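Local atomic coordinates of aldo-keto reductase family 1 member C1 (Caenorhabditis elegans, PDB entry 1QWK), a protein that probably reduces aldehydes and ketones with NADPH as an aldo-keto reductase of the aldose reductase type. Residues Asn154-Arg162 against His307-Glu315; Glu177-His185 against Leu289-Phe299. All blocks are in the same frame, centred on the assembly; numbering follows the deposited sequence.

Both contacts fasten the C-terminal segment, which follows helix 283-289, to the C-terminal side of the barrel: interaction 1 to the loop and helix start after strand 150-153, interaction 2 to the loop after strand 173-177. Along the chain, interaction 2 is nested within the loop that interaction 1 closes. Interaction 1 is the smaller (337 Å²) and more buried, and is carried by direct side-chain bonds, among them a two-pronged salt bridge. Interaction 2 is larger (746 Å²), only partly buried, and combines backbone bonds, CH-pi packing and bridging waters. The two meet at R297, whose NH2 lies 2.8 Å from E315 OE1 in a salt bridge and whose guanidinium forms a cation-pi pair with F312.

Interaction 1 of 2, residues Asn154-Arg162 against His307-Glu315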
loop_
_atom_site.group_PDB
_atom_site.type_symbol
_atom_site.label_atom_id
_atom_site.label_comp_id
_atom_site.label_asym_id
_atom_site.label_seq_id
_atom_site.Cartn_x
_atom_site.Cartn_y
_atom_site.Cartn_z
ATOM N N ASN A 154 -7.406 2.363 4.819
ATOM C CA ASN A 154 -7.624 2.850 6.179
ATOM C C ASN A 154 -9.099 2.907 6.595
ATOM O O ASN A 154 -9.485 3.733 7.423
ATOM C CB ASN A 154 -6.989 4.232 6.342
ATOM C CG ASN A 154 -5.507 4.229 6.012
ATOM O OD1 ASN A 154 -5.047 4.962 5.130
ATOM N ND2 ASN A 154 -4.750 3.393 6.716
ATOM N N TRP A 155 -9.916 2.043 6.001
ATOM C CA TRP A 155 -11.332 1.955 6.338
ATOM C C TRP A 155 -11.466 0.770 7.291
ATOM O O TRP A 155 -10.663 -0.168 7.223
ATOM C CB TRP A 155 -12.169 1.655 5.095
ATOM C CG TRP A 155 -12.425 2.818 4.174
ATOM C CD1 TRP A 155 -11.546 3.804 3.816
ATOM C CD2 TRP A 155 -13.628 3.061 3.428
ATOM N NE1 TRP A 155 -12.132 4.641 2.889
ATOM C CE2 TRP A 155 -13.408 4.210 2.639
ATOM C CE3 TRP A 155 -14.872 2.416 3.351
ATOM C CZ2 TRP A 155 -14.387 4.731 1.779
ATOM C CZ3 TRP A 155 -15.848 2.932 2.494
ATOM C CH2 TRP A 155 -15.597 4.084 1.721
ATOM N N ASN A 156 -12.462 0.793 8.176
ATOM C CA ASN A 156 -12.648 -0.350 9.066
ATOM C C ASN A 156 -13.692 -1.284 8.447
ATOM O O ASN A 156 -14.308 -0.944 7.437
ATOM C CB ASN A 156 -13.056 0.078 10.491
ATOM C CG ASN A 156 -14.381 0.815 10.548
ATOM O OD1 ASN A 156 -15.356 0.424 9.917
ATOM N ND2 ASN A 156 -14.422 1.886 11.336
ATOM N N ASN A 157 -13.877 -2.459 9.038
ATOM C CA ASN A 157 -14.819 -3.444 8.514
ATOM C C ASN A 157 -16.247 -2.931 8.365
ATOM O O ASN A 157 -16.912 -3.232 7.374
ATOM C CB ASN A 157 -14.836 -4.697 9.389
ATOM C CG ASN A 157 -13.507 -5.428 9.395
ATOM O OD1 ASN A 157 -12.597 -5.105 8.627
ATOM N ND2 ASN A 157 -13.391 -6.429 10.261
ATOM N N ASP A 158 -16.723 -2.170 9.345
ATOM C CA ASP A 158 -18.085 -1.651 9.299
ATOM C C ASP A 158 -18.286 -0.680 8.141
ATOM O O ASP A 158 -19.338 -0.680 7.499
ATOM C CB ASP A 158 -18.442 -0.962 10.619
ATOM C CG ASP A 158 -18.429 -1.917 11.794
ATOM O OD1 ASP A 158 -19.035 -3.005 11.684
ATOM O OD2 ASP A 158 -17.818 -1.582 12.832
ATOM N N GLN A 159 -17.276 0.141 7.871
ATOM C CA GLN A 159 -17.361 1.104 6.778
ATOM C C GLN A 159 -17.376 0.371 5.439
ATOM O O GLN A 159 -18.127 0.732 4.528
ATOM C CB GLN A 159 -16.189 2.096 6.849
ATOM C CG GLN A 159 -16.271 3.004 8.083
ATOM C CD GLN A 159 -15.038 3.859 8.288
ATOM O OE1 GLN A 159 -13.913 3.358 8.271
ATOM N NE2 GLN A 159 -15.243 5.153 8.515
ATOM N N ILE A 160 -16.554 -0.665 5.315
ATOM C CA ILE A 160 -16.532 -1.432 4.077
ATOM C C ILE A 160 -17.878 -2.130 3.881
ATOM O O ILE A 160 -18.413 -2.160 2.770
ATOM C CB ILE A 160 -15.390 -2.466 4.072
ATOM C CG1 ILE A 160 -14.050 -1.728 4.062
ATOM C CG2 ILE A 160 -15.513 -3.383 2.852
ATOM C CD1 ILE A 160 -12.828 -2.631 4.153
ATOM N N SER A 161 -18.432 -2.683 4.959
ATOM C CA SER A 161 -19.726 -3.360 4.876
ATOM C C SER A 161 -20.815 -2.390 4.417
ATOM O O SER A 161 -21.693 -2.759 3.640
ATOM C CB SER A 161 -20.120 -3.949 6.235
ATOM O OG SER A 161 -19.253 -4.998 6.610
ATOM N N ARG A 162 -20.759 -1.154 4.905
ATOM C CA ARG A 162 -21.749 -0.155 4.523
ATOM C C ARG A 162 -21.640 0.165 3.037
ATOM O O ARG A 162 -22.646 0.422 2.372
ATOM C CB ARG A 162 -21.575 1.110 5.364
ATOM C CG ARG A 162 -22.037 0.945 6.810
ATOM C CD ARG A 162 -21.484 2.045 7.704
ATOM N NE ARG A 162 -21.835 3.383 7.243
ATOM C CZ ARG A 162 -21.184 4.484 7.602
ATOM N NH1 ARG A 162 -20.148 4.399 8.429
ATOM N NH2 ARG A 162 -21.558 5.665 7.125
ATOM N N HIS A 307 -13.648 13.098 13.661
ATOM C CA HIS A 307 -14.415 13.046 12.428
ATOM C C HIS A 307 -15.432 11.919 12.564
ATOM O O HIS A 307 -15.111 10.849 13.080
ATOM C CB HIS A 307 -13.470 12.783 11.250
ATOM C CG HIS A 307 -14.096 13.000 9.909
ATOM N ND1 HIS A 307 -15.090 12.188 9.408
ATOM C CD2 HIS A 307 -13.858 13.934 8.957
ATOM C CE1 HIS A 307 -15.436 12.609 8.203
ATOM N NE2 HIS A 307 -14.700 13.668 7.907
ATOM N N PRO A 308 -16.675 12.146 12.110
ATOM C CA PRO A 308 -17.702 11.104 12.208
ATOM C C PRO A 308 -17.344 9.790 11.512
ATOM O O PRO A 308 -17.878 8.736 11.859
ATOM C CB PRO A 308 -18.947 11.779 11.624
ATOM C CG PRO A 308 -18.386 12.809 10.690
ATOM C CD PRO A 308 -17.201 13.354 11.451
ATOM N N GLU A 309 -16.443 9.841 10.535
ATOM C CA GLU A 309 -16.032 8.620 9.852
ATOM C C GLU A 309 -14.596 8.212 10.206
ATOM O O GLU A 309 -13.887 7.617 9.392
ATOM C CB GLU A 309 -16.192 8.771 8.331
ATOM C CG GLU A 309 -17.652 8.898 7.868
ATOM C CD GLU A 309 -18.419 7.579 7.874
ATOM O OE1 GLU A 309 -17.964 6.597 8.502
ATOM O OE2 GLU A 309 -19.505 7.519 7.247
ATOM N N ASP A 310 -14.167 8.542 11.421
ATOM C CA ASP A 310 -12.833 8.156 11.876
ATOM C C ASP A 310 -12.854 6.632 11.996
ATOM O O ASP A 310 -13.534 6.079 12.857
ATOM C CB ASP A 310 -12.532 8.793 13.240
ATOM C CG ASP A 310 -11.216 8.324 13.827
ATOM O OD1 ASP A 310 -10.457 7.614 13.123
ATOM O OD2 ASP A 310 -10.930 8.669 14.993
ATOM N N ALA A 311 -12.107 5.958 11.127
ATOM C CA ALA A 311 -12.064 4.495 11.121
ATOM C C ALA A 311 -11.551 3.857 12.410
ATOM O O ALA A 311 -11.915 2.725 12.737
ATOM C CB ALA A 311 -11.213 4.008 9.941
ATOM N N PHE A 312 -10.705 4.581 13.137
ATOM C CA PHE A 312 -10.114 4.062 14.372
ATOM C C PHE A 312 -10.653 4.774 15.618
ATOM O O PHE A 312 -10.002 4.781 16.663
ATOM C CB PHE A 312 -8.585 4.208 14.326
ATOM C CG PHE A 312 -7.962 3.832 12.998
ATOM C CD1 PHE A 312 -8.415 2.730 12.279
ATOM C CD2 PHE A 312 -6.900 4.577 12.483
ATOM C CE1 PHE A 312 -7.823 2.368 11.065
ATOM C CE2 PHE A 312 -6.299 4.224 11.273
ATOM C CZ PHE A 312 -6.763 3.118 10.563
ATOM N N ALA A 313 -11.845 5.352 15.500
ATOM C CA ALA A 313 -12.471 6.079 16.603
ATOM C C ALA A 313 -12.400 5.365 17.954
ATOM O O ALA A 313 -12.165 5.996 18.986
ATOM C CB ALA A 313 -13.924 6.393 16.258
ATOM N N ALA A 314 -12.601 4.053 17.941
ATOM C CA ALA A 314 -12.585 3.257 19.167
ATOM C C ALA A 314 -11.231 3.177 19.863
ATOM O O ALA A 314 -11.156 2.796 21.034
ATOM C CB ALA A 314 -13.097 1.851 18.871
ATOM N N GLU A 315 -10.166 3.534 19.152
ATOM C CA GLU A 315 -8.815 3.482 19.713
ATOM C C GLU A 315 -8.319 4.833 20.226
ATOM O O GLU A 315 -7.254 4.910 20.836
ATOM C CB GLU A 315 -7.831 2.961 18.660
ATOM C CG GLU A 315 -8.271 1.687 17.965
ATOM C CD GLU A 315 -7.270 1.205 16.923
ATOM O OE1 GLU A 315 -7.650 0.365 16.083
ATOM O OE2 GLU A 315 -6.105 1.653 16.949
#
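A311, E309 and Q159 have the most surface buried where the C-terminal tail of this TIM-barrel enzyme crosses the start of helix 157-164, beyond strand 150-153. The helix opens with a capping box: Q159 N donates to N156 OD1 (2.8 Å), and Q159 OE1 accepts from N156 N in its carbonyl plane, on a lone pair. That second bond fixes the rotation of the Q159 amide and turns its NH2 toward the tail. The extended Q159 side chain runs alongside E309, the two pointing opposite ways, which places NE2 near two E309 oxygens. Q159 NE2 donates to E309 O (2.9 Å), from above that carbonyl plane, and to E309 OE1 (3.1 Å) on the anti side, well out of the carboxylate plane. Replaced by an alanine, this residue would probably leave the E309 carbonyl without this donor and N156 N without its capping acceptor.

E309 bends at chi2 (-76°), bringing its carboxylate end-on to R162. Guanidinium and carboxylate are only 13° from coplanar; R162 NH2 reaches E309 OE2 at 2.8 Å and R162 NH1 reaches E309 OE1, each oxygen using its syn lone pair. OE1 therefore accepts from both R162 and Q159, while OE2 is also bonded to V131 N and R162 NH2 has a second anion in E132, so helix 131-143 shares the network.

A311 puts its methyl between two oxygens, with CB 3.1 Å from N154 O and 3.2 Å from Q159 OE1. N154 O has no polar partner in the model despite its burial. The carbonyl of A311 is taken by N156: N156 ND2 donates to A311 O over 3.0 Å, nearly straight at 177°, with that oxygen in the N156 amide plane.

Interaction 2 of 2, residues Glu177-His185 against Leu289-Phe299; sequences ELHLYFPQH and LEESKNSQRLF
E177 reaches from the end of strand 173-177 to the C-terminal tail of this aldo-keto reductase TIM barrel, which lies across the loop after that strand: F299 N donates to E177 OE1 (2.9 Å) from above the carboxylate plane. Its chain, extended with CG anti to the backbone N (chi1 179°), brings the carboxylate to the tail backbone, and one water links OE1, R297 NH1 and F299 O. Q296 N binds Y181 O at 2.9 Å, while another water bridges L180 O and N294 O. R297 has its salt-bridge partner in E315; Q184 joins it through two waters, one at each terminal nitrogen.

Outward, R297 CB lies over the F182 ring face as a CH-pi contact, 4.0 Å from the centroid. F182 CZ in turn sits over the centre of the guanidinium, 3.5 Å from R297 CZ, with the planes 70° apart. N294 CB stands above the middle of the Y181 ring, 3.6 Å from its centroid and 7° off the normal; the Y181 hydroxyl is bonded to D231. At the end of helix 283-289, L180 CD1 touches L289 CB at 4.0 Å.

A side-chain carboxylate and a backbone carbonyl thus hold tail N-H groups and waters bridge further polar atoms, a mix consistent with a partly buried contact.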
loop_
_atom_site.group_PDB
_atom_site.type_symbol
_atom_site.label_atom_id
_atom_site.label_comp_id
_atom_site.label_asym_id
_atom_site.label_seq_id
_atom_site.Cartn_x
_atom_site.Cartn_y
_atom_site.Cartn_z
ATOM N N GLU A 177 -2.361 -0.911 7.009
ATOM C CA GLU A 177 -1.098 -1.182 7.675
ATOM C C GLU A 177 -1.161 -2.653 8.062
ATOM O O GLU A 177 -2.123 -3.088 8.688
ATOM C CB GLU A 177 -0.966 -0.338 8.945
ATOM C CG GLU A 177 0.329 -0.598 9.703
ATOM C CD GLU A 177 0.378 0.091 11.057
ATOM O OE1 GLU A 177 -0.402 1.045 11.271
ATOM O OE2 GLU A 177 1.214 -0.318 11.897
ATOM N N LEU A 178 -0.148 -3.423 7.682
ATOM C CA LEU A 178 -0.128 -4.836 8.020
ATOM C C LEU A 178 1.297 -5.363 8.005
ATOM O O LEU A 178 1.996 -5.285 6.997
ATOM C CB LEU A 178 -0.995 -5.646 7.043
ATOM C CG LEU A 178 -1.305 -7.103 7.422
ATOM C CD1 LEU A 178 -2.551 -7.566 6.678
ATOM C CD2 LEU A 178 -0.114 -8.010 7.111
ATOM N N HIS A 179 1.727 -5.881 9.147
ATOM C CA HIS A 179 3.058 -6.447 9.293
ATOM C C HIS A 179 3.019 -7.400 10.478
ATOM O O HIS A 179 2.004 -7.483 11.166
ATOM C CB HIS A 179 4.125 -5.353 9.483
ATOM C CG HIS A 179 3.782 -4.323 10.515
ATOM N ND1 HIS A 179 2.874 -3.313 10.285
ATOM C CD2 HIS A 179 4.253 -4.125 11.770
ATOM C CE1 HIS A 179 2.804 -2.533 11.351
ATOM N NE2 HIS A 179 3.632 -3.004 12.265
ATOM N N LEU A 180 4.103 -8.131 10.710
ATOM C CA LEU A 180 4.126 -9.105 11.799
ATOM C C LEU A 180 3.649 -8.569 13.141
ATOM O O LEU A 180 2.879 -9.234 13.838
ATOM C CB LEU A 180 5.526 -9.692 11.965
ATOM C CG LEU A 180 5.632 -10.803 13.022
ATOM C CD1 LEU A 180 4.673 -11.941 12.683
ATOM C CD2 LEU A 180 7.066 -11.305 13.073
ATOM N N TYR A 181 4.099 -7.370 13.498
ATOM C CA TYR A 181 3.713 -6.771 14.768
ATOM C C TYR A 181 2.405 -5.965 14.731
ATOM O O TYR A 181 2.183 -5.080 15.550
ATOM C CB TYR A 181 4.878 -5.937 15.318
ATOM C CG TYR A 181 5.961 -6.775 15.988
ATOM C CD1 TYR A 181 5.954 -8.173 15.893
ATOM C CD2 TYR A 181 6.977 -6.174 16.732
ATOM C CE1 TYR A 181 6.932 -8.946 16.525
ATOM C CE2 TYR A 181 7.960 -6.938 17.367
ATOM C CZ TYR A 181 7.929 -8.322 17.262
ATOM O OH TYR A 181 8.882 -9.082 17.900
ATOM N N PHE A 182 1.550 -6.294 13.762
ATOM C CA PHE A 182 0.215 -5.702 13.598
ATOM C C PHE A 182 -0.425 -6.523 12.476
ATOM O O PHE A 182 -0.696 -6.013 11.379
ATOM C CB PHE A 182 0.274 -4.220 13.211
ATOM C CG PHE A 182 -1.046 -3.515 13.373
ATOM C CD1 PHE A 182 -1.675 -3.466 14.622
ATOM C CD2 PHE A 182 -1.689 -2.946 12.280
ATOM C CE1 PHE A 182 -2.923 -2.862 14.773
ATOM C CE2 PHE A 182 -2.939 -2.336 12.418
ATOM C CZ PHE A 182 -3.563 -2.293 13.668
ATOM N N PRO A 183 -0.666 -7.819 12.752
ATOM C CA PRO A 183 -1.245 -8.852 11.888
ATOM C C PRO A 183 -2.574 -8.594 11.201
ATOM O O PRO A 183 -2.820 -9.125 10.119
ATOM C CB PRO A 183 -1.337 -10.070 12.809
ATOM C CG PRO A 183 -0.316 -9.836 13.825
ATOM C CD PRO A 183 -0.443 -8.366 14.103
ATOM N N GLN A 184 -3.443 -7.815 11.838
ATOM C CA GLN A 184 -4.755 -7.524 11.271
ATOM C C GLN A 184 -5.501 -8.814 10.894
ATOM O O GLN A 184 -6.058 -8.926 9.800
ATOM C CB GLN A 184 -4.596 -6.630 10.037
ATOM C CG GLN A 184 -4.021 -5.250 10.354
ATOM C CD GLN A 184 -5.070 -4.154 10.334
ATOM O OE1 GLN A 184 -6.148 -4.291 10.918
ATOM N NE2 GLN A 184 -4.754 -3.049 9.671
ATOM N N HIS A 185 -5.513 -9.789 11.800
ATOM C CA HIS A 185 -6.198 -11.052 11.531
ATOM C C HIS A 185 -7.679 -10.845 11.225
ATOM O O HIS A 185 -8.215 -11.430 10.283
ATOM C CB HIS A 185 -6.060 -12.006 12.722
ATOM C CG HIS A 185 -4.658 -12.465 12.966
ATOM N ND1 HIS A 185 -3.960 -13.240 12.065
ATOM C CD2 HIS A 185 -3.816 -12.245 14.004
ATOM C CE1 HIS A 185 -2.748 -13.475 12.536
ATOM N NE2 HIS A 185 -2.636 -12.883 13.711
ATOM N N LEU A 289 6.200 -17.379 13.869
ATOM C CA LEU A 289 6.529 -15.962 13.797
ATOM C C LEU A 289 5.564 -15.103 14.601
ATOM O O LEU A 289 5.941 -14.044 15.090
ATOM C CB LEU A 289 6.543 -15.480 12.343
ATOM C CG LEU A 289 7.622 -16.038 11.412
ATOM C CD1 LEU A 289 7.437 -15.434 10.028
ATOM C CD2 LEU A 289 9.010 -15.716 11.944
ATOM N N GLU A 290 4.324 -15.559 14.747
ATOM C CA GLU A 290 3.324 -14.794 15.485
ATOM C C GLU A 290 3.288 -15.099 16.984
ATOM O O GLU A 290 2.469 -14.537 17.705
ATOM C CB GLU A 290 1.935 -15.050 14.893
ATOM C CG GLU A 290 1.844 -14.805 13.391
ATOM C CD GLU A 290 0.456 -15.086 12.835
ATOM O OE1 GLU A 290 -0.198 -16.040 13.311
ATOM O OE2 GLU A 290 0.023 -14.363 11.911
ATOM N N GLU A 291 4.179 -15.964 17.460
ATOM C CA GLU A 291 4.168 -16.329 18.874
ATOM C C GLU A 291 4.407 -15.184 19.864
ATOM O O GLU A 291 3.886 -15.220 20.979
ATOM C CB GLU A 291 5.164 -17.461 19.150
ATOM C CG GLU A 291 6.574 -17.007 19.461
ATOM C CD GLU A 291 7.442 -18.128 20.018
ATOM O OE1 GLU A 291 8.607 -17.850 20.382
ATOM O OE2 GLU A 291 6.958 -19.282 20.090
ATOM N N SER A 292 5.176 -14.170 19.471
ATOM C CA SER A 292 5.445 -13.049 20.376
ATOM C C SER A 292 4.145 -12.329 20.740
ATOM O O SER A 292 4.045 -11.698 21.794
ATOM C CB SER A 292 6.418 -12.048 19.738
ATOM O OG SER A 292 5.725 -11.061 18.991
ATOM N N LYS A 293 3.157 -12.432 19.856
ATOM C CA LYS A 293 1.854 -11.801 20.054
ATOM C C LYS A 293 1.909 -10.272 20.051
ATOM O O LYS A 293 0.922 -9.611 20.375
ATOM C CB LYS A 293 1.221 -12.293 21.360
ATOM C CG LYS A 293 1.001 -13.801 21.419
ATOM C CD LYS A 293 -0.044 -14.264 20.411
ATOM C CE LYS A 293 -0.228 -15.777 20.461
ATOM N NZ LYS A 293 -1.293 -16.248 19.532
ATOM N N ASN A 294 3.057 -9.704 19.692
ATOM C CA ASN A 294 3.181 -8.249 19.643
ATOM C C ASN A 294 2.227 -7.685 18.604
ATOM O O ASN A 294 2.182 -8.158 17.469
ATOM C CB ASN A 294 4.610 -7.829 19.292
ATOM C CG ASN A 294 5.548 -7.915 20.475
ATOM O OD1 ASN A 294 5.298 -7.313 21.518
ATOM N ND2 ASN A 294 6.637 -8.656 20.320
ATOM N N SER A 295 1.460 -6.673 18.995
ATOM C CA SER A 295 0.509 -6.042 18.093
ATOM C C SER A 295 0.276 -4.597 18.503
ATOM O O SER A 295 -0.201 -4.318 19.604
ATOM C CB SER A 295 -0.819 -6.797 18.104
ATOM O OG SER A 295 -1.772 -6.156 17.275
ATOM N N GLN A 296 0.619 -3.676 17.611
ATOM C CA GLN A 296 0.441 -2.259 17.889
ATOM C C GLN A 296 0.420 -1.470 16.592
ATOM O O GLN A 296 1.332 -1.579 15.773
ATOM C CB GLN A 296 1.576 -1.751 18.782
ATOM C CG GLN A 296 1.321 -0.375 19.372
ATOM C CD GLN A 296 2.479 0.123 20.214
ATOM O OE1 GLN A 296 2.954 -0.573 21.115
ATOM N NE2 GLN A 296 2.935 1.337 19.933
ATOM N N ARG A 297 -0.629 -0.679 16.412
ATOM C CA ARG A 297 -0.773 0.140 15.215
ATOM C C ARG A 297 0.273 1.257 15.219
ATOM O O ARG A 297 0.363 2.030 16.173
ATOM C CB ARG A 297 -2.181 0.738 15.175
ATOM C CG ARG A 297 -2.516 1.477 13.895
ATOM C CD ARG A 297 -3.843 2.201 14.024
ATOM N NE ARG A 297 -4.981 1.309 14.233
ATOM C CZ ARG A 297 -5.532 0.553 13.288
ATOM N NH1 ARG A 297 -5.047 0.564 12.053
ATOM N NH2 ARG A 297 -6.601 -0.189 13.563
ATOM N N LEU A 298 1.063 1.341 14.150
ATOM C CA LEU A 298 2.108 2.359 14.033
ATOM C C LEU A 298 1.611 3.640 13.378
ATOM O O LEU A 298 2.098 4.732 13.671
ATOM C CB LEU A 298 3.287 1.821 13.217
ATOM C CG LEU A 298 4.010 0.581 13.752
ATOM C CD1 LEU A 298 5.141 0.189 12.807
ATOM C CD2 LEU A 298 4.549 0.873 15.142
ATOM N N PHE A 299 0.656 3.497 12.470
ATOM C CA PHE A 299 0.096 4.642 11.761
ATOM C C PHE A 299 -1.314 4.927 12.260
ATOM O O PHE A 299 -2.295 4.366 11.773
ATOM C CB PHE A 299 0.098 4.349 10.263
ATOM C CG PHE A 299 1.477 4.261 9.674
ATOM C CD1 PHE A 299 2.104 5.394 9.171
ATOM C CD2 PHE A 299 2.164 3.053 9.656
ATOM C CE1 PHE A 299 3.400 5.328 8.653
ATOM C CE2 PHE A 299 3.461 2.975 9.141
ATOM C CZ PHE A 299 4.079 4.115 8.640
HETATM O O HOH W 1 -2.921 1.929 10.555
HETATM O O HOH W 2 2.687 -10.410 16.140
HETATM O O HOH W 3 3.964 -2.645 15.733
HETATM O O HOH W 4 -6.124 -0.500 9.526
HETATM O O HOH W 5 -7.700 -2.315 11.676
#